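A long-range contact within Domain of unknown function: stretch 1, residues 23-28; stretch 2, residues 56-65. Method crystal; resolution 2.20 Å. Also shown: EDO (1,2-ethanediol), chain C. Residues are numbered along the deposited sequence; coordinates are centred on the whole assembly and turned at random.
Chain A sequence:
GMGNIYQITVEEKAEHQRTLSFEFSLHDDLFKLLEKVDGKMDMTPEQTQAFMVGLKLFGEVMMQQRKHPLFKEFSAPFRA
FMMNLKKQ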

# COMPACT_ATOMS: atom_id res chain seq x y z
N GLU A 23 14.18 0.94 -1.12
CA GLU A 23 14.26 -0.49 -0.89
C GLU A 23 13.27 -0.83 0.20
O GLU A 23 13.08 -0.07 1.15
CB GLU A 23 15.63 -0.92 -0.44
CG GLU A 23 15.71 -2.40 -0.12
CD GLU A 23 17.10 -2.80 0.27
OE1 GLU A 23 17.93 -2.95 -0.63
OE2 GLU A 23 17.36 -2.97 1.47
N PHE A 24 12.62 -1.97 0.06
CA PHE A 24 11.70 -2.41 1.07
C PHE A 24 11.62 -3.91 1.19
O PHE A 24 11.68 -4.62 0.20
CB PHE A 24 10.33 -1.79 0.82
CG PHE A 24 9.47 -1.78 2.03
CD1 PHE A 24 9.88 -1.06 3.17
CD2 PHE A 24 8.28 -2.49 2.06
CE1 PHE A 24 9.10 -1.07 4.34
CE2 PHE A 24 7.49 -2.49 3.20
CZ PHE A 24 7.91 -1.78 4.34
N SER A 25 11.52 -4.38 2.43
CA SER A 25 11.51 -5.80 2.72
C SER A 25 10.10 -6.21 3.17
O SER A 25 9.52 -5.52 3.97
CB SER A 25 12.53 -6.10 3.82
OG SER A 25 12.54 -7.47 4.15
N LEU A 26 9.56 -7.30 2.61
CA LEU A 26 8.28 -7.87 3.02
C LEU A 26 8.54 -9.28 3.48
O LEU A 26 9.38 -9.97 2.92
CB LEU A 26 7.26 -7.92 1.87
CG LEU A 26 6.88 -6.62 1.16
CD1 LEU A 26 6.03 -6.93 -0.06
CD2 LEU A 26 6.18 -5.62 2.09
N HIS A 27 7.77 -9.73 4.46
CA HIS A 27 7.86 -11.08 4.99
C HIS A 27 6.92 -12.09 4.34
O HIS A 27 6.58 -13.10 4.94
CB HIS A 27 7.71 -11.02 6.49
CG HIS A 27 8.85 -10.33 7.12
ND1 HIS A 27 10.08 -10.92 7.23
CD2 HIS A 27 8.99 -9.06 7.57
CE1 HIS A 27 10.92 -10.06 7.77
NE2 HIS A 27 10.28 -8.93 7.99
N ASP A 28 6.53 -11.79 3.11
CA ASP A 28 5.85 -12.71 2.23
C ASP A 28 6.51 -12.59 0.86
O ASP A 28 7.15 -11.58 0.57
CB ASP A 28 4.38 -12.34 2.11
CG ASP A 28 3.59 -12.65 3.37
OD1 ASP A 28 3.46 -13.85 3.70
OD2 ASP A 28 3.08 -11.69 4.01
N LYS A 56 0.28 -4.86 1.43
CA LYS A 56 1.53 -5.43 1.93
C LYS A 56 2.54 -4.34 2.29
O LYS A 56 3.25 -4.47 3.28
CB LYS A 56 2.16 -6.41 0.94
CG LYS A 56 1.32 -7.61 0.50
CD LYS A 56 0.54 -8.33 1.60
CE LYS A 56 1.40 -9.13 2.49
NZ LYS A 56 0.51 -9.95 3.42
N LEU A 57 2.62 -3.27 1.51
CA LEU A 57 3.50 -2.14 1.83
C LEU A 57 3.09 -1.47 3.13
O LEU A 57 3.91 -1.38 4.02
CB LEU A 57 3.55 -1.10 0.71
CG LEU A 57 4.37 -1.46 -0.54
CD1 LEU A 57 4.17 -0.39 -1.62
CD2 LEU A 57 5.85 -1.64 -0.19
N PHE A 58 1.84 -1.04 3.25
CA PHE A 58 1.45 -0.32 4.47
C PHE A 58 1.30 -1.25 5.68
O PHE A 58 1.65 -0.86 6.78
CB PHE A 58 0.31 0.71 4.23
CG PHE A 58 -1.07 0.29 4.65
CD1 PHE A 58 -1.47 0.41 5.97
CD2 PHE A 58 -2.03 -0.08 3.70
CE1 PHE A 58 -2.74 0.06 6.37
CE2 PHE A 58 -3.33 -0.41 4.08
CZ PHE A 58 -3.68 -0.34 5.42
N GLY A 59 0.91 -2.51 5.45
CA GLY A 59 0.79 -3.51 6.51
C GLY A 59 2.11 -3.91 7.16
O GLY A 59 2.17 -4.08 8.37
N GLU A 60 3.14 -4.07 6.34
CA GLU A 60 4.51 -4.28 6.82
C GLU A 60 5.01 -3.13 7.71
O GLU A 60 5.61 -3.38 8.76
CB GLU A 60 5.44 -4.47 5.62
CG GLU A 60 6.90 -4.68 5.94
CD GLU A 60 7.16 -5.86 6.87
OE1 GLU A 60 6.51 -6.92 6.72
OE2 GLU A 60 8.03 -5.71 7.76
N VAL A 61 4.75 -1.88 7.33
CA VAL A 61 5.18 -0.73 8.16
C VAL A 61 4.51 -0.73 9.54
O VAL A 61 5.14 -0.46 10.56
CB VAL A 61 4.94 0.63 7.46
CG1 VAL A 61 5.27 1.78 8.40
CG2 VAL A 61 5.80 0.74 6.21
N MSE A 62 3.22 -1.03 9.56
CA MSE A 62 2.49 -1.15 10.81
C MSE A 62 3.02 -2.31 11.68
O MSE A 62 3.07 -2.16 12.89
CB MSE A 62 1.00 -1.29 10.53
CG MSE A 62 0.43 -0.02 9.93
SE MSE A 62 -1.52 0.04 9.83
CE MSE A 62 -1.87 -1.83 9.36
N MSE A 63 3.41 -3.43 11.07
CA MSE A 63 4.06 -4.53 11.81
C MSE A 63 5.35 -4.04 12.47
O MSE A 63 5.64 -4.40 13.60
CB MSE A 63 4.48 -5.70 10.90
CG MSE A 63 3.40 -6.53 10.23
SE MSE A 63 1.93 -6.96 11.36
CE MSE A 63 0.59 -5.49 10.75
N GLN A 64 6.12 -3.23 11.75
CA GLN A 64 7.37 -2.66 12.27
C GLN A 64 7.15 -1.58 13.33
O GLN A 64 8.01 -1.37 14.17
CB GLN A 64 8.19 -2.10 11.13
CG GLN A 64 8.66 -3.17 10.16
CD GLN A 64 9.34 -2.61 8.95
OE1 GLN A 64 9.72 -1.45 8.92
NE2 GLN A 64 9.51 -3.44 7.93
N GLN A 65 6.01 -0.90 13.27
CA GLN A 65 5.68 0.21 14.17
C GLN A 65 4.45 -0.11 15.01
O GLN A 65 3.60 0.75 15.23
CB GLN A 65 5.46 1.48 13.32
CG GLN A 65 6.69 1.94 12.52
CD GLN A 65 7.75 2.63 13.38
OE1 GLN A 65 8.89 2.20 13.44
NE2 GLN A 65 7.36 3.70 14.05
C1 EDO C . -3.29 -13.11 1.51
O1 EDO C . -4.53 -12.67 0.93
C2 EDO C . -2.70 -11.99 2.37
O2 EDO C . -1.43 -12.39 2.92

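A strand laid across a helix cannot hydrogen-bond to it through the backbone as it would to another strand, so the side chains must make the join. The contact between residues 23-28 and 56-65 is a compact example. The strand and the helix run at 78° to one another, their axes approach to 8.9 Å, and 426 Å² of surface, summed over both sides, is buried between them.

The strongest polar link lies just beyond the end of the strand. Asp28 and Lys56 form a salt bridge, in which NZ of Lys56 donates a hydrogen bond to OD2 of Asp28 over 3.2 Å; it is the only hydrogen bond that crosses between the stretches. Both residues direct their CA-to-CB bonds toward the opposite stretch. The lysine chain bends through three successive m rotamers before a t at chi4, and its length lets the ammonium group reach an aspartate well away from the helix backbone. Both residues remain partly exposed, which suits a charged pair. The same NZ also donates to O2 of a 1,2-ethanediol molecule, again at 3.2 Å, a ligand probably acquired from the crystallisation liquor.

Glu60 is a charged residue in a buried position, and its surroundings show how such a group can be accommodated. Within the helix, NE2 of Gln64 donates a 2.7 Å hydrogen bond to OE2 of Glu60, one turn back, with an N-H...acceptor angle of 155°. This bond pairs the carboxylate with a polar neighbour on its own helix. Across the contact, OE1 of Glu60 lies 3.4 Å from CD2 of His27, at the edge of the imidazole and near its plane. The aliphatic part of the glutamate serves the packing: its CG sits 3.4 Å from the backbone O of Ser25 and 3.5 Å from CZ of Phe24. A long side chain thus offers methylene groups to the strand while its charged end finds polar company.

Phe24 supplies the largest share of the strand's buried area. Its CA-to-CB bond points toward the helix, and with chi1 in t the ring reaches Leu57, Glu60 and Val61. CD2 of Phe24 meets CD2 of Leu57 at 3.4 Å, and CZ of Phe24 stands 3.8 Å from CG2 of Val61. A broad, flat ring is well suited to touching several helical residues at once, here approached obliquely by each.

Leu26 completes the packing where the two backbones come nearest, its CA 6.4 Å from the CA of Glu60. Its CA-to-CB bond points sideways, but the branched end comes nearer the helix. CD2 of Leu26 lies 3.4 Å from the backbone O of Lys56 and 3.8 Å from CB of Glu60, while CD1 is 4.0 Å from CB of Lys56. That carbonyl already accepts the 3.1 Å helical hydrogen bond from N of Glu60, so the methyl group packs against an oxygen with a polar partner of its own.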